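Local structure of tudor domain-containing protein 1 (5M9N) at residues D80-Q92 with R101-V115. The protein probably helps repress transposable elements in the germline through the piRNA pathway, using Tudor domains that bind arginine-methylated partners such as Piwi proteins. Residues are numbered along the deposited sequence; the frame is centred on the assembly and turned at random.
With EDO (1,2-ethanediol), chain D.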
loop_
_atom_site.group_PDB
_atom_site.type_symbol
_atom_site.label_atom_id
_atom_site.label_comp_id
_atom_site.label_asym_id
_atom_site.label_seq_id
_atom_site.Cartn_x
_atom_site.Cartn_y
_atom_site.Cartn_z
ATOM N N ASP A 80 11.973 -23.203 9.669
ATOM C CA ASP A 80 11.543 -22.912 11.044
ATOM C C ASP A 80 11.251 -21.408 11.283
ATOM O O ASP A 80 11.134 -20.988 12.436
ATOM C CB ASP A 80 12.543 -23.484 12.087
ATOM C CG ASP A 80 11.846 -24.080 13.344
ATOM O OD1 ASP A 80 10.814 -23.525 13.816
ATOM O OD2 ASP A 80 12.341 -25.118 13.864
ATOM N N PHE A 81 11.100 -20.602 10.218
ATOM C CA PHE A 81 10.613 -19.213 10.376
ATOM C C PHE A 81 9.080 -19.198 10.336
ATOM O O PHE A 81 8.444 -19.561 9.351
ATOM C CB PHE A 81 11.247 -18.236 9.374
ATOM C CG PHE A 81 10.827 -16.803 9.588
ATOM C CD1 PHE A 81 10.960 -16.194 10.848
ATOM C CD2 PHE A 81 10.251 -16.060 8.541
ATOM C CE1 PHE A 81 10.550 -14.862 11.057
ATOM C CE2 PHE A 81 9.847 -14.740 8.756
ATOM C CZ PHE A 81 10.005 -14.142 10.005
ATOM N N TYR A 82 8.512 -18.826 11.469
ATOM C CA TYR A 82 7.113 -18.774 11.676
ATOM C C TYR A 82 6.860 -17.450 12.345
ATOM O O TYR A 82 6.777 -17.376 13.581
ATOM C CB TYR A 82 6.625 -19.942 12.570
ATOM C CG TYR A 82 6.657 -21.275 11.881
ATOM C CD1 TYR A 82 5.569 -21.729 11.138
ATOM C CD2 TYR A 82 7.771 -22.104 11.994
ATOM C CE1 TYR A 82 5.618 -22.964 10.491
ATOM C CE2 TYR A 82 7.827 -23.347 11.363
ATOM C CZ TYR A 82 6.755 -23.770 10.609
ATOM O OH TYR A 82 6.825 -25.004 9.994
ATOM N N PRO A 83 6.662 -16.385 11.531
ATOM C CA PRO A 83 6.284 -15.099 12.101
ATOM C C PRO A 83 4.902 -15.107 12.741
ATOM O O PRO A 83 4.045 -15.926 12.359
ATOM C CB PRO A 83 6.343 -14.169 10.888
ATOM C CG PRO A 83 6.056 -15.040 9.720
ATOM C CD PRO A 83 6.773 -16.323 10.067
ATOM N N ALA A 84 4.695 -14.203 13.695
ATOM C CA ALA A 84 3.432 -14.041 14.352
ATOM C C ALA A 84 2.565 -13.155 13.534
ATOM O O ALA A 84 3.094 -12.365 12.697
ATOM C CB ALA A 84 3.598 -13.450 15.759
ATOM N N ILE A 85 1.242 -13.253 13.785
ATOM C CA ILE A 85 0.250 -12.401 13.150
ATOM C C ILE A 85 0.593 -10.985 13.512
ATOM O O ILE A 85 0.858 -10.701 14.646
ATOM C CB ILE A 85 -1.224 -12.711 13.521
ATOM C CG1 ILE A 85 -1.602 -14.166 13.175
ATOM C CG2 ILE A 85 -2.180 -11.702 12.867
ATOM C CD1 ILE A 85 -1.095 -14.668 11.847
ATOM N N GLY A 86 0.684 -10.140 12.503
ATOM C CA GLY A 86 1.077 -8.757 12.682
ATOM C C GLY A 86 2.550 -8.408 12.653
ATOM O O GLY A 86 2.895 -7.265 12.835
ATOM N N ASP A 87 3.436 -9.365 12.462
ATOM C CA ASP A 87 4.833 -9.062 12.408
ATOM C C ASP A 87 5.058 -8.432 11.023
ATOM O O ASP A 87 4.318 -8.714 10.079
ATOM C CB ASP A 87 5.706 -10.314 12.476
ATOM C CG ASP A 87 5.890 -10.825 13.887
ATOM O OD1 ASP A 87 5.383 -10.197 14.829
ATOM O OD2 ASP A 87 6.594 -11.836 13.974
ATOM N N ILE A 88 6.088 -7.602 10.938
ATOM C CA ILE A 88 6.650 -7.236 9.617
ATOM C C ILE A 88 7.768 -8.216 9.331
ATOM O O ILE A 88 8.507 -8.584 10.231
ATOM C CB ILE A 88 7.166 -5.796 9.612
ATOM C CG1 ILE A 88 6.043 -4.825 9.986
ATOM C CG2 ILE A 88 7.650 -5.397 8.214
ATOM C CD1 ILE A 88 4.893 -4.772 8.992
ATOM N N CYS A 89 7.874 -8.677 8.110
ATOM C CA CYS A 89 9.005 -9.517 7.698
ATOM C C CYS A 89 9.335 -9.177 6.237
ATOM O O CYS A 89 8.840 -8.167 5.736
ATOM C CB CYS A 89 8.650 -10.984 7.884
ATOM S SG CYS A 89 7.318 -11.588 6.866
ATOM N N CYS A 90 10.191 -9.962 5.595
ATOM C CA CYS A 90 10.449 -9.908 4.143
ATOM C C CYS A 90 9.678 -11.042 3.486
ATOM O O CYS A 90 9.565 -12.146 4.053
ATOM C CB CYS A 90 11.939 -9.998 3.837
ATOM S SG CYS A 90 12.985 -8.900 4.796
ATOM N N ALA A 91 9.048 -10.724 2.361
ATOM C CA ALA A 91 8.309 -11.636 1.529
ATOM C C ALA A 91 8.789 -11.509 0.079
ATOM O O ALA A 91 8.968 -10.367 -0.423
ATOM C CB ALA A 91 6.858 -11.300 1.607
ATOM N N GLN A 92 8.982 -12.657 -0.591
ATOM C CA GLN A 92 9.401 -12.666 -1.992
ATOM C C GLN A 92 8.177 -12.746 -2.910
ATOM O O GLN A 92 7.460 -13.760 -2.951
ATOM C CB GLN A 92 10.314 -13.885 -2.175
ATOM C CG GLN A 92 11.115 -13.920 -3.417
ATOM C CD GLN A 92 12.036 -15.115 -3.456
ATOM O OE1 GLN A 92 11.945 -16.057 -2.637
ATOM N NE2 GLN A 92 12.869 -15.127 -4.415
ATOM N N ARG A 101 8.828 -5.552 1.801
ATOM C CA ARG A 101 8.362 -5.535 3.193
ATOM C C ARG A 101 6.892 -5.952 3.278
ATOM O O ARG A 101 6.028 -5.611 2.452
ATOM C CB ARG A 101 8.651 -4.194 3.830
ATOM C CG ARG A 101 10.117 -3.836 3.741
ATOM C CD ARG A 101 10.471 -2.630 4.520
ATOM N NE ARG A 101 9.649 -1.460 4.193
ATOM C CZ ARG A 101 9.872 -0.255 4.663
ATOM N NH1 ARG A 101 10.874 -0.001 5.473
ATOM N NH2 ARG A 101 9.080 0.725 4.330
ATOM N N ALA A 102 6.593 -6.811 4.259
ATOM C CA ALA A 102 5.284 -7.378 4.272
ATOM C C ALA A 102 4.798 -7.614 5.712
ATOM O O ALA A 102 5.591 -7.947 6.571
ATOM C CB ALA A 102 5.255 -8.668 3.517
ATOM N N SER A 103 3.516 -7.340 5.912
ATOM C CA SER A 103 2.812 -7.601 7.190
ATOM C C SER A 103 2.194 -8.966 7.145
ATOM O O SER A 103 1.522 -9.296 6.215
ATOM C CB SER A 103 1.712 -6.580 7.334
ATOM O OG SER A 103 1.142 -6.663 8.601
ATOM N N VAL A 104 2.386 -9.757 8.194
ATOM C CA VAL A 104 1.749 -11.074 8.281
ATOM C C VAL A 104 0.276 -10.940 8.665
ATOM O O VAL A 104 -0.006 -10.526 9.775
ATOM C CB VAL A 104 2.512 -11.898 9.306
ATOM C CG1 VAL A 104 1.892 -13.290 9.478
ATOM C CG2 VAL A 104 3.981 -11.976 8.899
ATOM N N LEU A 105 -0.664 -11.224 7.766
ATOM C CA LEU A 105 -2.075 -10.914 8.072
ATOM C C LEU A 105 -2.793 -12.108 8.727
ATOM O O LEU A 105 -3.621 -11.903 9.535
ATOM C CB LEU A 105 -2.858 -10.449 6.856
ATOM C CG LEU A 105 -2.223 -9.255 6.081
ATOM C CD1 LEU A 105 -3.039 -9.012 4.856
ATOM C CD2 LEU A 105 -2.192 -8.053 6.975
ATOM N N ALA A 106 -2.394 -13.321 8.379
ATOM C CA ALA A 106 -3.103 -14.551 8.749
ATOM C C ALA A 106 -2.323 -15.721 8.201
ATOM O O ALA A 106 -1.657 -15.623 7.139
ATOM C CB ALA A 106 -4.539 -14.566 8.193
ATOM N N TYR A 107 -2.398 -16.862 8.891
ATOM C CA TYR A 107 -1.906 -18.076 8.274
ATOM C C TYR A 107 -3.025 -18.651 7.423
ATOM O O TYR A 107 -4.180 -18.787 7.889
ATOM C CB TYR A 107 -1.414 -19.089 9.335
ATOM C CG TYR A 107 -0.003 -18.854 9.728
ATOM C CD1 TYR A 107 0.335 -17.739 10.440
ATOM C CD2 TYR A 107 1.000 -19.759 9.392
ATOM C CE1 TYR A 107 1.664 -17.463 10.776
ATOM C CE2 TYR A 107 2.322 -19.531 9.740
ATOM C CZ TYR A 107 2.655 -18.354 10.424
ATOM O OH TYR A 107 3.984 -18.105 10.811
ATOM N N ALA A 108 -2.706 -19.014 6.184
ATOM C CA ALA A 108 -3.659 -19.724 5.301
ATOM C C ALA A 108 -3.654 -21.252 5.494
ATOM O O ALA A 108 -4.636 -21.913 5.200
ATOM C CB ALA A 108 -3.387 -19.425 3.863
ATOM N N SER A 109 -2.522 -21.790 5.888
ATOM C CA SER A 109 -2.419 -23.201 6.292
ATOM C C SER A 109 -1.280 -23.235 7.302
ATOM O O SER A 109 -0.737 -22.197 7.724
ATOM C CB SER A 109 -2.076 -24.069 5.046
ATOM O OG SER A 109 -0.826 -23.642 4.438
ATOM N N GLU A 110 -0.816 -24.430 7.607
ATOM C CA GLU A 110 0.333 -24.570 8.475
ATOM C C GLU A 110 1.587 -24.064 7.833
ATOM O O GLU A 110 2.484 -23.717 8.561
ATOM C CB GLU A 110 0.547 -26.030 8.892
ATOM C CG GLU A 110 -0.655 -26.622 9.616
ATOM C CD GLU A 110 -0.753 -26.209 11.069
ATOM O OE1 GLU A 110 -0.053 -25.281 11.501
ATOM O OE2 GLU A 110 -1.506 -26.879 11.834
ATOM N N GLU A 111 1.675 -24.109 6.506
ATOM C CA GLU A 111 2.881 -23.728 5.776
ATOM C C GLU A 111 2.756 -22.505 4.809
ATOM O O GLU A 111 3.649 -22.272 4.025
ATOM C CB GLU A 111 3.379 -24.971 5.013
ATOM C CG GLU A 111 3.443 -26.271 5.890
ATOM C CD GLU A 111 4.440 -26.196 7.075
ATOM O OE1 GLU A 111 5.317 -25.285 7.092
ATOM O OE2 GLU A 111 4.372 -27.070 8.010
ATOM N N SER A 112 1.709 -21.694 4.941
ATOM C CA SER A 112 1.435 -20.609 4.001
ATOM C C SER A 112 0.782 -19.451 4.745
ATOM O O SER A 112 0.121 -19.666 5.756
ATOM C CB SER A 112 0.593 -21.101 2.806
ATOM O OG SER A 112 -0.710 -21.470 3.191
ATOM N N VAL A 113 1.068 -18.219 4.318
ATOM C CA VAL A 113 0.612 -17.031 5.047
ATOM C C VAL A 113 0.022 -15.994 4.095
ATOM O O VAL A 113 0.592 -15.786 3.025
ATOM C CB VAL A 113 1.792 -16.438 5.803
ATOM C CG1 VAL A 113 1.440 -15.198 6.588
ATOM C CG2 VAL A 113 2.370 -17.423 6.770
ATOM N N LEU A 114 -1.052 -15.321 4.505
ATOM C CA LEU A 114 -1.598 -14.156 3.783
ATOM C C LEU A 114 -0.746 -12.962 4.191
ATOM O O LEU A 114 -0.592 -12.726 5.379
ATOM C CB LEU A 114 -3.040 -13.955 4.147
ATOM C CG LEU A 114 -3.700 -12.741 3.535
ATOM C CD1 LEU A 114 -3.792 -12.886 2.031
ATOM C CD2 LEU A 114 -5.066 -12.549 4.151
ATOM N N VAL A 115 -0.083 -12.306 3.220
ATOM C CA VAL A 115 0.754 -11.168 3.560
ATOM C C VAL A 115 0.315 -9.899 2.776
ATOM O O VAL A 115 -0.162 -10.036 1.671
ATOM C CB VAL A 115 2.267 -11.397 3.314
ATOM C CG1 VAL A 115 2.808 -12.595 4.141
ATOM C CG2 VAL A 115 2.622 -11.534 1.821
HETATM C C1 EDO D . 8.981 -23.057 7.650
HETATM O O1 EDO D . 10.097 -22.178 7.812
HETATM C C2 EDO D . 9.362 -24.240 6.777
HETATM O O2 EDO D . 10.049 -23.767 5.619
#
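Val-104 fills the tight part of this contact. Its CG2 meets Pro-83 CB at 3.8 Å and Cys-89 SG at 3.9 Å. With CG1 anti to the backbone N (chi1 179°), that branch reaches Ile-85 CD1. The backbone of Val-104 is gripped twice. Its O accepts from Gly-86 N at 2.8 Å, and its N gives a nearly straight bond to Asp-87 O. These bonds hold the type II turn Ala-84 to Asp-87 against the strand. Cys-89 and Ala-102 then form a hydrogen-bonded antiparallel pair, and Ala-91 CB packs on Ala-102 CB at 3.6 Å. Tyr-107 pins the approach to the turn. Its OH donates to a lone pair of Pro-83 O at 2.7 Å, in the carbonyl plane. Val-113 CG2 sits over one face of the Tyr-107 ring, and Ile-85 CD1 lies at the edge of that ring. The solvent side is looser. There Tyr-82 crosses Tyr-107 at about a right angle, and Tyr-82 OH lies 3.3 Å from Glu-111 OE1. The contact builds the first hairpin of the SH3-like barrel of Tudor domain 2. Strand 88-92 runs between 99-109 and 131-132. Cys-90 and Arg-101 pack against helix 58-73, while Ala-91 and Val-115 touch Leu-131.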